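Xanthomonas outer protein D (Xanthomonas euvesicatoria, PDB 2OIX) is a type III secreted bacterial effector whose Ulp1-family cysteine protease domain, present here as an inactive variant, removes SUMO from target proteins. Local coordinates at residues L29-D34 / D59-I64; S35-M40 / A50-L55; W76-V81 / Y92-M97. The protein carries 1 engineered substitution. All coordinates share one frame; numbering follows the deposited sequence.

How the contacts relate
Contacts 1 and 3 both belong to the mixed sheet of the catalytic domain, contact 1 at its outer strand 30-32 and contact 3 in its buried middle, with centres about 17 Å apart. Contact 2 pairs the two helices through which the chain passes between the segments of contact 1; contacts 1 and 2 touch where Ile61 CD1 lies 3.3 Å from Leu55 O. Contacts 1 and 2 are near the surface. Their chemistry differs accordingly: two backbone hydrogen bonds between parallel strands with proline and imidazole packing in contact 1, apolar helix packing in contact 2, and an antiparallel ladder with a buried side-chain hydrogen bond in contact 3.

Contact 1: residues L29-D34 / D59-I64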
ATOM      1  N   LEU A  29      -0.470  -3.264  14.525  1.00 23.23           N
ATOM      2  CA  LEU A  29       0.024  -1.957  14.007  1.00 24.64           C
ATOM      3  C   LEU A  29      -0.330  -1.761  12.529  1.00 25.01           C
ATOM      4  O   LEU A  29      -0.236  -0.652  12.015  1.00 27.20           O
ATOM      5  CB  LEU A  29       1.538  -1.787  14.162  1.00 25.62           C
ATOM      6  CG  LEU A  29       2.257  -2.015  15.496  1.00 27.07           C
ATOM      7  CD1 LEU A  29       3.749  -1.707  15.324  1.00 30.49           C
ATOM      8  CD2 LEU A  29       1.631  -1.145  16.535  1.00 29.53           C
ATOM      9  N   LEU A  30      -0.709  -2.837  11.848  1.00 25.26           N
ATOM     10  CA  LEU A  30      -0.858  -2.819  10.370  1.00 26.23           C
ATOM     11  C   LEU A  30      -2.292  -2.613   9.934  1.00 26.76           C
ATOM     12  O   LEU A  30      -3.214  -3.200  10.534  1.00 25.62           O
ATOM     13  CB  LEU A  30      -0.397  -4.150   9.767  1.00 26.73           C
ATOM     14  CG  LEU A  30       1.003  -4.650  10.131  1.00 28.07           C
ATOM     15  CD1 LEU A  30       1.249  -6.061   9.614  1.00 29.65           C
ATOM     16  CD2 LEU A  30       2.047  -3.728   9.588  1.00 31.37           C
ATOM     17  N   HIS A  31      -2.483  -1.800   8.889  1.00 26.77           N
ATOM     18  CA  HIS A  31      -3.796  -1.705   8.209  1.00 27.84           C
ATOM     19  C   HIS A  31      -3.611  -1.817   6.681  1.00 28.00           C
ATOM     20  O   HIS A  31      -2.899  -0.997   6.092  1.00 27.03           O
ATOM     21  CB  HIS A  31      -4.503  -0.403   8.545  1.00 28.93           C
ATOM     22  CG  HIS A  31      -5.845  -0.271   7.892  1.00 31.38           C
ATOM     23  ND1 HIS A  31      -6.959  -0.935   8.355  1.00 35.26           N
ATOM     24  CD2 HIS A  31      -6.244   0.422   6.794  1.00 33.19           C
ATOM     25  CE1 HIS A  31      -7.993  -0.650   7.581  1.00 37.61           C
ATOM     26  NE2 HIS A  31      -7.583   0.162   6.618  1.00 37.72           N
ATOM     27  N   PHE A  32      -4.199  -2.852   6.071  1.00 26.83           N
ATOM     28  CA  PHE A  32      -4.159  -3.010   4.623  1.00 26.74           C
ATOM     29  C   PHE A  32      -5.376  -2.337   4.038  1.00 26.07           C
ATOM     30  O   PHE A  32      -6.535  -2.793   4.199  1.00 26.28           O
ATOM     31  CB  PHE A  32      -4.079  -4.504   4.232  1.00 26.84           C
ATOM     32  CG  PHE A  32      -2.953  -5.223   4.908  1.00 28.72           C
ATOM     33  CD1 PHE A  32      -1.667  -4.673   4.924  1.00 28.81           C
ATOM     34  CD2 PHE A  32      -3.170  -6.446   5.542  1.00 32.91           C
ATOM     35  CE1 PHE A  32      -0.615  -5.330   5.551  1.00 29.80           C
ATOM     36  CE2 PHE A  32      -2.106  -7.112   6.186  1.00 33.38           C
ATOM     37  CZ  PHE A  32      -0.824  -6.545   6.184  1.00 31.39           C
ATOM     38  N   ALA A  33      -5.151  -1.189   3.430  1.00 25.73           N
ATOM     39  CA  ALA A  33      -6.316  -0.492   2.900  1.00 27.53           C
ATOM     40  C   ALA A  33      -6.904  -1.149   1.653  1.00 27.11           C
ATOM     41  O   ALA A  33      -6.217  -1.833   0.839  1.00 29.73           O
ATOM     42  CB  ALA A  33      -6.054   1.001   2.673  1.00 27.33           C
ATOM     43  N   ASP A  34      -8.223  -1.019   1.562  1.00 28.10           N
ATOM     44  CA  ASP A  34      -8.962  -1.416   0.375  1.00 27.25           C
ATOM     45  C   ASP A  34      -8.717  -0.317  -0.657  1.00 27.18           C
ATOM     46  O   ASP A  34      -8.885   0.872  -0.357  1.00 24.98           O
ATOM     47  CB  ASP A  34     -10.455  -1.463   0.703  1.00 28.17           C
ATOM     48  CG  ASP A  34     -11.285  -1.793  -0.498  1.00 32.11           C
ATOM     49  OD1 ASP A  34     -11.527  -2.999  -0.755  1.00 34.48           O
ATOM     50  OD2 ASP A  34     -11.693  -0.866  -1.209  1.00 33.53           O
ATOM     51  N   ASP A  59      -9.938   7.792  14.298  1.00 47.62           N
ATOM     52  CA  ASP A  59      -9.258   7.644  15.591  1.00 46.14           C
ATOM     53  C   ASP A  59      -8.875   6.242  16.162  1.00 44.76           C
ATOM     54  O   ASP A  59      -8.181   6.098  17.254  1.00 44.49           O
ATOM     55  CB  ASP A  59     -10.071   8.436  16.582  1.00 50.92           C
ATOM     56  CG  ASP A  59      -9.794   9.993  16.500  1.00 52.65           C
ATOM     57  OD1 ASP A  59      -8.932  10.475  15.733  1.00 65.13           O
ATOM     58  OD2 ASP A  59     -10.449  10.746  17.196  1.00 58.30           O
ATOM     59  N   ASP A  60      -9.115   5.316  15.268  1.00 38.36           N
ATOM     60  CA  ASP A  60      -8.919   3.906  15.693  1.00 33.61           C
ATOM     61  C   ASP A  60      -8.315   3.028  14.573  1.00 29.73           C
ATOM     62  O   ASP A  60      -8.247   1.799  14.713  1.00 28.64           O
ATOM     63  CB  ASP A  60     -10.257   3.260  16.070  1.00 34.28           C
ATOM     64  CG  ASP A  60     -11.245   3.228  14.879  1.00 37.26           C
ATOM     65  OD1 ASP A  60     -11.034   3.972  13.882  1.00 40.33           O
ATOM     66  OD2 ASP A  60     -12.259   2.479  14.943  1.00 42.51           O
ATOM     67  N   ILE A  61      -7.934   3.655  13.462  1.00 25.55           N
ATOM     68  CA  ILE A  61      -7.276   2.921  12.375  1.00 23.71           C
ATOM     69  C   ILE A  61      -5.794   2.784  12.754  1.00 22.64           C
ATOM     70  O   ILE A  61      -5.165   3.778  13.116  1.00 23.26           O
ATOM     71  CB  ILE A  61      -7.425   3.669  11.023  1.00 23.22           C
ATOM     72  CG1 ILE A  61      -8.902   3.977  10.719  1.00 22.69           C
ATOM     73  CG2 ILE A  61      -6.732   2.900   9.880  1.00 21.17           C
ATOM     74  CD1 ILE A  61      -9.883   2.774  10.806  1.00 21.69           C
ATOM     75  N   PRO A  62      -5.233   1.566  12.669  1.00 21.53           N
ATOM     76  CA  PRO A  62      -3.821   1.359  13.019  1.00 21.44           C
ATOM     77  C   PRO A  62      -2.838   2.270  12.275  1.00 21.71           C
ATOM     78  O   PRO A  62      -3.149   2.760  11.189  1.00 22.57           O
ATOM     79  CB  PRO A  62      -3.581  -0.084  12.638  1.00 21.01           C
ATOM     80  CG  PRO A  62      -4.962  -0.721  12.749  1.00 21.69           C
ATOM     81  CD  PRO A  62      -5.870   0.316  12.228  1.00 20.55           C
ATOM     82  N   PRO A  63      -1.664   2.520  12.874  1.00 21.20           N
ATOM     83  CA  PRO A  63      -0.829   3.621  12.398  1.00 21.29           C
ATOM     84  C   PRO A  63       0.087   3.315  11.208  1.00 20.41           C
ATOM     85  O   PRO A  63       0.665   4.243  10.642  1.00 21.98           O
ATOM     86  CB  PRO A  63      -0.007   3.960  13.655  1.00 21.46           C
ATOM     87  CG  PRO A  63       0.279   2.520  14.194  1.00 20.84           C
ATOM     88  CD  PRO A  63      -1.097   1.894  14.086  1.00 21.11           C
ATOM     89  N   ILE A  64       0.218   2.053  10.808  1.00 18.17           N
ATOM     90  CA  ILE A  64       1.063   1.722   9.640  1.00 19.37           C
ATOM     91  C   ILE A  64       0.125   1.240   8.539  1.00 18.31           C
ATOM     92  O   ILE A  64      -0.399   0.177   8.611  1.00 20.58           O
ATOM     93  CB  ILE A  64       2.153   0.695   9.932  1.00 19.11           C
ATOM     94  CG1 ILE A  64       3.137   1.243  10.962  1.00 18.70           C
ATOM     95  CG2 ILE A  64       2.937   0.377   8.648  1.00 20.04           C
ATOM     96  CD1 ILE A  64       4.187   0.315  11.437  1.00 18.75           C
TER
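One face of the His31 imidazole receives the methyl CG2 of Ile61 in a CH-pi contact. Ile61 CG2 sits 4.0 Å from the centroid of the His31 ring, displaced toward the rim, and comes closest at His31 CG, 3.8 Å away. His31 CG stands anti to its backbone N (chi1 -179°), on a CB that already points toward 59-64, and Ile61 meets it with the branch that is anti to its own backbone N. The two side chains cross obliquely. Pro62 CD lies obliquely to the ring and touches His31 CB, while Leu56 of helix 46-57 also packs on His31.

Beside this ring the backbones join. Strand 30-32 is the outermost strand on its side of the sheet, and it pairs in parallel with the start of strand 64-71; the chain between them runs through helices 35-40 and 46-57, which makes this a beta-alpha-beta crossover. Ile64 straddles Leu30: Ile64 N donates to Leu29 O at 3.0 Å, nearly in line with the carbonyl (C=O...N 176°), and His31 N donates to Ile64 O at 2.9 Å. Pro62 and Pro63 have no N-H to give, yet both crowd the same carbonyl, with Pro62 CB 3.4 Å from Leu29 O and Pro63 CD 3.4 Å from Leu29 O. Leu30 and Ile64 share one face of the sheet, where Leu30 CD2 lies 4.3 Å from Ile64 CG2, and helix 136-153 packs on Leu30 through Ala148, Val151 and Leu152. Arg83 donates through NH2 to Pro62 O.

Contact 2: residues S35-M40 / A50-L55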
ATOM      1  N   SER A  35      -8.374  -0.693  -1.878  1.00 26.45           N
ATOM      2  CA  SER A  35      -7.963   0.250  -2.921  1.00 27.43           C
ATOM      3  C   SER A  35      -9.078   1.167  -3.413  1.00 27.25           C
ATOM      4  O   SER A  35      -8.819   2.288  -3.825  1.00 28.68           O
ATOM      5  CB  SER A  35      -7.295  -0.492  -4.091  1.00 28.52           C
ATOM      6  OG  SER A  35      -8.133  -1.502  -4.603  1.00 32.32           O
ATOM      7  N   GLN A  36     -10.325   0.715  -3.306  1.00 27.19           N
ATOM      8  CA  GLN A  36     -11.439   1.497  -3.764  1.00 26.47           C
ATOM      9  C   GLN A  36     -11.682   2.585  -2.737  1.00 27.05           C
ATOM     10  O   GLN A  36     -12.041   3.677  -3.092  1.00 26.96           O
ATOM     11  CB  GLN A  36     -12.684   0.637  -3.924  1.00 27.21           C
ATOM     12  CG  GLN A  36     -12.550  -0.380  -5.040  1.00 26.43           C
ATOM     13  CD  GLN A  36     -13.850  -1.062  -5.389  1.00 31.08           C
ATOM     14  OE1 GLN A  36     -14.695  -0.477  -6.021  1.00 33.17           O
ATOM     15  NE2 GLN A  36     -13.967  -2.339  -5.051  1.00 30.41           N
ATOM     16  N   VAL A  37     -11.483   2.249  -1.457  1.00 27.29           N
ATOM     17  CA  VAL A  37     -11.545   3.249  -0.409  1.00 26.61           C
ATOM     18  C   VAL A  37     -10.457   4.293  -0.601  1.00 27.12           C
ATOM     19  O   VAL A  37     -10.707   5.490  -0.337  1.00 27.05           O
ATOM     20  CB  VAL A  37     -11.529   2.647   1.003  1.00 26.94           C
ATOM     21  CG1 VAL A  37     -11.550   3.766   2.096  1.00 26.91           C
ATOM     22  CG2 VAL A  37     -12.760   1.720   1.204  1.00 29.71           C
ATOM     23  N   VAL A  38      -9.242   3.852  -0.997  1.00 26.51           N
ATOM     24  CA  VAL A  38      -8.159   4.820  -1.321  1.00 28.00           C
ATOM     25  C   VAL A  38      -8.630   5.836  -2.419  1.00 28.65           C
ATOM     26  O   VAL A  38      -8.497   7.059  -2.283  1.00 26.48           O
ATOM     27  CB  VAL A  38      -6.818   4.084  -1.734  1.00 26.98           C
ATOM     28  CG1 VAL A  38      -5.762   5.119  -1.999  1.00 29.55           C
ATOM     29  CG2 VAL A  38      -6.351   3.243  -0.569  1.00 28.28           C
ATOM     30  N   THR A  39      -9.204   5.315  -3.487  1.00 29.13           N
ATOM     31  CA  THR A  39      -9.694   6.115  -4.602  1.00 31.14           C
ATOM     32  C   THR A  39     -10.734   7.148  -4.109  1.00 33.44           C
ATOM     33  O   THR A  39     -10.737   8.310  -4.513  1.00 34.23           O
ATOM     34  CB  THR A  39     -10.264   5.178  -5.696  1.00 31.08           C
ATOM     35  OG1 THR A  39      -9.219   4.305  -6.163  1.00 32.38           O
ATOM     36  CG2 THR A  39     -10.847   5.968  -6.878  1.00 29.62           C
ATOM     37  N   MET A  40     -11.580   6.729  -3.181  1.00 35.50           N
ATOM     38  CA  MET A  40     -12.631   7.572  -2.648  1.00 38.68           C
ATOM     39  C   MET A  40     -12.179   8.807  -1.845  1.00 38.25           C
ATOM     40  O   MET A  40     -12.963   9.742  -1.673  1.00 39.25           O
ATOM     41  CB  MET A  40     -13.572   6.730  -1.804  1.00 37.61           C
ATOM     42  CG  MET A  40     -14.626   5.956  -2.599  1.00 40.96           C
ATOM     43  SD  MET A  40     -15.276   4.739  -1.439  1.00 45.05           S
ATOM     44  CE  MET A  40     -15.909   5.844  -0.142  1.00 38.38           C
ATOM     45  N   ALA A  50     -15.521  11.687   3.020  1.00 45.51           N
ATOM     46  CA  ALA A  50     -15.580  11.678   4.482  1.00 45.07           C
ATOM     47  C   ALA A  50     -15.494  10.263   5.033  1.00 44.66           C
ATOM     48  O   ALA A  50     -14.721   9.994   5.954  1.00 44.93           O
ATOM     49  CB  ALA A  50     -16.866  12.378   4.976  1.00 44.72           C
ATOM     50  N   ARG A  51     -16.287   9.362   4.456  1.00 44.02           N
ATOM     51  CA  ARG A  51     -16.252   7.949   4.819  1.00 43.43           C
ATOM     52  C   ARG A  51     -14.834   7.421   4.658  1.00 41.89           C
ATOM     53  O   ARG A  51     -14.336   6.726   5.530  1.00 40.96           O
ATOM     54  CB  ARG A  51     -17.245   7.134   3.974  1.00 43.20           C
ATOM     55  CG  ARG A  51     -17.213   5.612   4.205  1.00 44.50           C
ATOM     56  CD  ARG A  51     -18.182   4.879   3.246  1.00 45.02           C
ATOM     57  NE  ARG A  51     -18.063   3.413   3.267  1.00 49.76           N
ATOM     58  CZ  ARG A  51     -17.140   2.708   2.600  1.00 50.42           C
ATOM     59  NH1 ARG A  51     -16.213   3.321   1.865  1.00 51.20           N
ATOM     60  NH2 ARG A  51     -17.122   1.382   2.688  1.00 49.64           N
ATOM     61  N   ALA A  52     -14.196   7.771   3.544  1.00 41.95           N
ATOM     62  CA  ALA A  52     -12.846   7.260   3.216  1.00 41.78           C
ATOM     63  C   ALA A  52     -11.861   7.798   4.231  1.00 41.50           C
ATOM     64  O   ALA A  52     -11.027   7.061   4.744  1.00 41.77           O
ATOM     65  CB  ALA A  52     -12.437   7.653   1.799  1.00 41.44           C
ATOM     66  N   GLN A  53     -11.979   9.090   4.556  1.00 41.75           N
ATOM     67  CA  GLN A  53     -11.170   9.680   5.612  1.00 42.92           C
ATOM     68  C   GLN A  53     -11.321   8.961   6.971  1.00 43.99           C
ATOM     69  O   GLN A  53     -10.325   8.774   7.666  1.00 45.24           O
ATOM     70  CB  GLN A  53     -11.465  11.192   5.722  1.00 42.48           C
ATOM     71  CG  GLN A  53     -10.744  11.923   4.606  1.00 42.78           C
ATOM     72  CD  GLN A  53     -11.113  13.373   4.442  1.00 43.77           C
ATOM     73  OE1 GLN A  53     -12.204  13.821   4.842  1.00 43.34           O
ATOM     74  NE2 GLN A  53     -10.198  14.134   3.842  1.00 41.39           N
ATOM     75  N   ARG A  54     -12.532   8.514   7.319  1.00 44.22           N
ATOM     76  CA  ARG A  54     -12.786   7.792   8.586  1.00 43.92           C
ATOM     77  C   ARG A  54     -12.167   6.403   8.601  1.00 44.01           C
ATOM     78  O   ARG A  54     -11.606   5.973   9.624  1.00 43.91           O
ATOM     79  CB  ARG A  54     -14.286   7.634   8.830  1.00 44.37           C
ATOM     80  CG  ARG A  54     -15.066   8.927   8.916  1.00 44.98           C
ATOM     81  CD  ARG A  54     -16.561   8.638   9.172  1.00 45.35           C
ATOM     82  NE  ARG A  54     -17.410   9.746   8.726  1.00 48.34           N
ATOM     83  CZ  ARG A  54     -18.340   9.644   7.779  1.00 49.30           C
ATOM     84  NH1 ARG A  54     -18.584   8.473   7.182  1.00 50.45           N
ATOM     85  NH2 ARG A  54     -19.049  10.717   7.446  1.00 50.36           N
ATOM     86  N   LEU A  55     -12.308   5.700   7.472  1.00 41.71           N
ATOM     87  CA  LEU A  55     -11.849   4.332   7.330  1.00 42.06           C
ATOM     88  C   LEU A  55     -10.345   4.232   7.258  1.00 41.82           C
ATOM     89  O   LEU A  55      -9.806   3.189   7.575  1.00 42.00           O
ATOM     90  CB  LEU A  55     -12.460   3.670   6.093  1.00 41.19           C
ATOM     91  CG  LEU A  55     -13.952   3.335   6.206  1.00 41.71           C
ATOM     92  CD1 LEU A  55     -14.503   3.017   4.842  1.00 41.26           C
ATOM     93  CD2 LEU A  55     -14.175   2.164   7.150  1.00 42.67           C
TER
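Helices 35-40 and 46-57 form the helical link between the parallel strands 30-32 and 64-71, and here they pack against each other. The segment axes approach to 8.5 Å with an angle of 125° between their N-to-C directions. Ala52 sits where the helices come together: its small CB points at helix 35-40 and lies 3.5 Å from Val37 O and 3.9 Å from Met40 CB. Val37 adds its CG1 branch, which is 4.0 Å from Ala52 CB and 4.1 Å from Leu55 CB, one turn further on.

At the solvent side the long chain of Arg51, extended from CG to NE, closes the packing. Its guanidinium lies with one face on Leu55 of its own helix, CD1 standing over the centre of the group. Met40 bends at its thioether (chi3 60°), which turns CE to the edge of the same guanidinium, a tight contact of 3.2 Å between Met40 CE and Arg51 NH1. Val37 CG2 reaches the same nitrogen, 3.9 Å from Arg51 NH1, the two side chains crossing at about a right angle. On the far side of helix 35-40, Val38 faces strand 64-71 through Leu67, Pro68 and Ile69, while Asp34 OD2 caps the helix start at the backbone N of Gln36 and Val37.

With no polar bond between the segments, the helices are held by van der Waals contact of Ala52, Val37 and Met40, with the guanidinium of Arg51 lying against the methionine end; the arginine contributes a flat surface laid on a leucine rather than an ion pair to helix 35-40.

Contact 3: residues W76-V81 / Y92-M97; sequences WSLLVV and YHYDSM
A buried side-chain hydrogen bond runs diagonally across this antiparallel ladder: Ser77 OG and His93 NE2 lie 2.8 Å apart, and either could be the donor. Ser77 faces Asp95 in the register and His93 faces Leu79, so the bond spans two steps of the ladder, reaching past the Leu78-Tyr94 pair that lies between. The histidine CG is anti to the backbone N (chi1 -174°), and Ser77 OG approaches near the plane of the ring, at its edge. Both ring nitrogens are engaged, since His93 ND1 pairs with Glu124 OE1, and this fixes the ring's rotation; Ser77 OG has a second partner in Gln104 NE2. The nearby carboxylate of Glu124 would tend to favour a proton on ND1.

Leu78 with Tyr94 and Val80 with Tyr92 are hydrogen-bonded pairs, flanking the non-hydrogen-bonded pair Leu79 with His93. The shortest links include Tyr94 N to Leu78 O at 2.8 Å and Val80 N to Tyr92 O at 2.8 Å. Leu78, Val80, Tyr92 and Tyr94 share the face turned away from His93. There Leu78 and Tyr94 lie side by side, with Leu78 CD2 4.0 Å from Tyr94 CD2, and Val80 CG2 meets the ring edge of Tyr94 at CE2, 3.9 Å away. Tyr92 OH bonds to Arg162 NH1 and Tyr94 OH to the Arg162 carbonyl O.

Further along 92-97, Met97 N donates to Asp95 OD2 at 2.8 Å in an Asx turn, coming from above the carboxylate plane. Asp95 OD2 also bonds to His75, consistent with the His-Asp pair of the Ulp1-family catalytic triad; Trp76 touches Ala136, the engineered residue. Strand 64-71 flanks this hairpin beside 75-82 and strand 123-125 beside 90-94, while helix 136-153 packs on the Leu78 and Tyr94 face through Ile144 and Leu147.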
ATOM      1  N   TRP A  76      -0.568   0.094 -11.027  1.00 20.74           N
ATOM      2  CA  TRP A  76      -0.642   0.072  -9.555  1.00 19.98           C
ATOM      3  C   TRP A  76       0.681   0.544  -8.924  1.00 19.41           C
ATOM      4  O   TRP A  76       1.759   0.208  -9.402  1.00 19.54           O
ATOM      5  CB  TRP A  76      -0.831  -1.331  -9.007  1.00 19.49           C
ATOM      6  CG  TRP A  76      -2.189  -1.959  -9.214  1.00 19.95           C
ATOM      7  CD1 TRP A  76      -2.524  -2.872 -10.167  1.00 17.50           C
ATOM      8  CD2 TRP A  76      -3.359  -1.719  -8.447  1.00 17.59           C
ATOM      9  NE1 TRP A  76      -3.867  -3.227 -10.055  1.00 19.75           N
ATOM     10  CE2 TRP A  76      -4.395  -2.542  -8.988  1.00 18.30           C
ATOM     11  CE3 TRP A  76      -3.642  -0.900  -7.335  1.00 19.15           C
ATOM     12  CZ2 TRP A  76      -5.680  -2.566  -8.459  1.00 20.17           C
ATOM     13  CZ3 TRP A  76      -4.956  -0.923  -6.808  1.00 19.50           C
ATOM     14  CH2 TRP A  76      -5.943  -1.746  -7.376  1.00 17.51           C
ATOM     15  N   SER A  77       0.596   1.227  -7.789  1.00 18.22           N
ATOM     16  CA  SER A  77       1.783   1.447  -6.979  1.00 17.24           C
ATOM     17  C   SER A  77       1.344   1.385  -5.492  1.00 18.89           C
ATOM     18  O   SER A  77       0.154   1.155  -5.177  1.00 18.29           O
ATOM     19  CB  SER A  77       2.415   2.770  -7.333  1.00 18.49           C
ATOM     20  OG  SER A  77       1.484   3.787  -7.016  1.00 18.10           O
ATOM     21  N   LEU A  78       2.299   1.595  -4.597  1.00 18.26           N
ATOM     22  CA  LEU A  78       2.054   1.428  -3.199  1.00 19.28           C
ATOM     23  C   LEU A  78       2.485   2.652  -2.425  1.00 17.75           C
ATOM     24  O   LEU A  78       3.667   3.107  -2.518  1.00 17.60           O
ATOM     25  CB  LEU A  78       2.829   0.256  -2.673  1.00 18.41           C
ATOM     26  CG  LEU A  78       2.751   0.007  -1.160  1.00 17.88           C
ATOM     27  CD1 LEU A  78       1.279  -0.233  -0.716  1.00 18.52           C
ATOM     28  CD2 LEU A  78       3.709  -1.147  -0.726  1.00 20.56           C
ATOM     29  N   LEU A  79       1.549   3.184  -1.652  1.00 19.54           N
ATOM     30  CA  LEU A  79       1.897   4.242  -0.735  1.00 18.48           C
ATOM     31  C   LEU A  79       1.825   3.655   0.689  1.00 20.76           C
ATOM     32  O   LEU A  79       0.799   3.109   1.081  1.00 21.58           O
ATOM     33  CB  LEU A  79       0.885   5.408  -0.834  1.00 20.62           C
ATOM     34  CG  LEU A  79       1.225   6.523   0.088  1.00 23.12           C
ATOM     35  CD1 LEU A  79       2.601   7.152  -0.353  1.00 24.08           C
ATOM     36  CD2 LEU A  79       0.071   7.554   0.152  1.00 23.92           C
ATOM     37  N   VAL A  80       2.863   3.851   1.504  1.00 20.96           N
ATOM     38  CA  VAL A  80       2.842   3.363   2.896  1.00 20.89           C
ATOM     39  C   VAL A  80       2.879   4.597   3.802  1.00 21.02           C
ATOM     40  O   VAL A  80       3.709   5.527   3.631  1.00 21.11           O
ATOM     41  CB  VAL A  80       4.023   2.394   3.202  1.00 20.99           C
ATOM     42  CG1 VAL A  80       4.023   1.944   4.691  1.00 21.53           C
ATOM     43  CG2 VAL A  80       3.970   1.206   2.299  1.00 21.92           C
ATOM     44  N   VAL A  81       1.988   4.649   4.760  1.00 21.27           N
ATOM     45  CA  VAL A  81       1.979   5.803   5.667  1.00 21.01           C
ATOM     46  C   VAL A  81       2.206   5.297   7.111  1.00 22.40           C
ATOM     47  O   VAL A  81       1.460   4.420   7.560  1.00 24.09           O
ATOM     48  CB  VAL A  81       0.648   6.583   5.597  1.00 23.27           C
ATOM     49  CG1 VAL A  81       0.564   7.542   6.696  1.00 19.85           C
ATOM     50  CG2 VAL A  81       0.444   7.307   4.249  1.00 22.96           C
ATOM     51  N   TYR A  92       5.917   6.728   2.224  1.00 19.86           N
ATOM     52  CA  TYR A  92       6.827   6.116   1.293  1.00 20.98           C
ATOM     53  C   TYR A  92       6.039   5.665   0.066  1.00 21.05           C
ATOM     54  O   TYR A  92       5.015   4.977   0.202  1.00 21.37           O
ATOM     55  CB  TYR A  92       7.446   4.846   1.891  1.00 20.95           C
ATOM     56  CG  TYR A  92       8.090   5.106   3.256  1.00 20.05           C
ATOM     57  CD1 TYR A  92       9.449   5.518   3.351  1.00 18.78           C
ATOM     58  CD2 TYR A  92       7.360   4.914   4.446  1.00 21.51           C
ATOM     59  CE1 TYR A  92      10.049   5.776   4.634  1.00 22.77           C
ATOM     60  CE2 TYR A  92       7.968   5.170   5.754  1.00 20.89           C
ATOM     61  CZ  TYR A  92       9.292   5.615   5.792  1.00 20.86           C
ATOM     62  OH  TYR A  92       9.890   5.815   6.975  1.00 22.34           O
ATOM     63  N   HIS A  93       6.476   6.100  -1.109  1.00 20.25           N
ATOM     64  CA  HIS A  93       5.842   5.662  -2.363  1.00 21.18           C
ATOM     65  C   HIS A  93       6.738   4.764  -3.205  1.00 21.67           C
ATOM     66  O   HIS A  93       7.887   5.139  -3.517  1.00 22.51           O
ATOM     67  CB  HIS A  93       5.357   6.914  -3.147  1.00 21.58           C
ATOM     68  CG  HIS A  93       4.569   6.571  -4.383  1.00 21.25           C
ATOM     69  ND1 HIS A  93       4.885   7.062  -5.633  1.00 20.11           N
ATOM     70  CD2 HIS A  93       3.469   5.794  -4.555  1.00 20.55           C
ATOM     71  CE1 HIS A  93       4.042   6.573  -6.530  1.00 25.12           C
ATOM     72  NE2 HIS A  93       3.182   5.787  -5.904  1.00 24.47           N
ATOM     73  N   TYR A  94       6.221   3.586  -3.576  1.00 19.71           N
ATOM     74  CA  TYR A  94       6.933   2.570  -4.368  1.00 21.65           C
ATOM     75  C   TYR A  94       6.203   2.404  -5.701  1.00 21.28           C
ATOM     76  O   TYR A  94       5.008   2.055  -5.742  1.00 19.83           O
ATOM     77  CB  TYR A  94       7.008   1.224  -3.639  1.00 21.05           C
ATOM     78  CG  TYR A  94       7.561   1.282  -2.183  1.00 21.17           C
ATOM     79  CD1 TYR A  94       8.909   1.055  -1.946  1.00 22.84           C
ATOM     80  CD2 TYR A  94       6.726   1.464  -1.081  1.00 23.11           C
ATOM     81  CE1 TYR A  94       9.452   1.058  -0.659  1.00 19.28           C
ATOM     82  CE2 TYR A  94       7.244   1.479   0.250  1.00 22.65           C
ATOM     83  CZ  TYR A  94       8.631   1.251   0.440  1.00 19.65           C
ATOM     84  OH  TYR A  94       9.178   1.254   1.699  1.00 18.80           O
ATOM     85  N   ASP A  95       6.913   2.724  -6.766  1.00 22.16           N
ATOM     86  CA  ASP A  95       6.378   2.568  -8.121  1.00 24.72           C
ATOM     87  C   ASP A  95       7.329   1.724  -8.956  1.00 26.66           C
ATOM     88  O   ASP A  95       8.503   2.052  -9.095  1.00 25.47           O
ATOM     89  CB  ASP A  95       6.160   3.968  -8.720  1.00 23.59           C
ATOM     90  CG  ASP A  95       5.491   3.930 -10.104  1.00 22.71           C
ATOM     91  OD1 ASP A  95       5.028   4.996 -10.563  1.00 25.45           O
ATOM     92  OD2 ASP A  95       5.444   2.864 -10.760  1.00 22.51           O
ATOM     93  N   SER A  96       6.835   0.633  -9.527  1.00 32.51           N
ATOM     94  CA  SER A  96       7.685  -0.290 -10.150  1.00 36.30           C
ATOM     95  C   SER A  96       7.856   0.030 -11.641  1.00 37.52           C
ATOM     96  O   SER A  96       8.575  -0.705 -12.386  1.00 37.96           O
ATOM     97  CB  SER A  96       7.065  -1.656  -9.957  1.00 37.80           C
ATOM     98  OG  SER A  96       5.780  -1.719 -10.556  1.00 40.37           O
ATOM     99  N   MET A  97       7.165   1.074 -12.108  1.00 38.68           N
ATOM    100  CA  MET A  97       7.116   1.401 -13.540  1.00 41.79           C
ATOM    101  C   MET A  97       8.444   1.970 -13.950  1.00 42.50           C
ATOM    102  O   MET A  97       8.912   2.938 -13.351  1.00 42.79           O
ATOM    103  CB  MET A  97       6.010   2.407 -13.878  1.00 41.10           C
ATOM    104  CG  MET A  97       5.752   2.553 -15.406  1.00 43.66           C
ATOM    105  SD  MET A  97       4.484   3.795 -15.844  1.00 43.05           S
ATOM    106  CE  MET A  97       3.010   2.750 -15.821  1.00 45.70           C
TER
HETATM  107  O   HOH W   1       4.281  -0.626  -8.837  1.00 34.85           O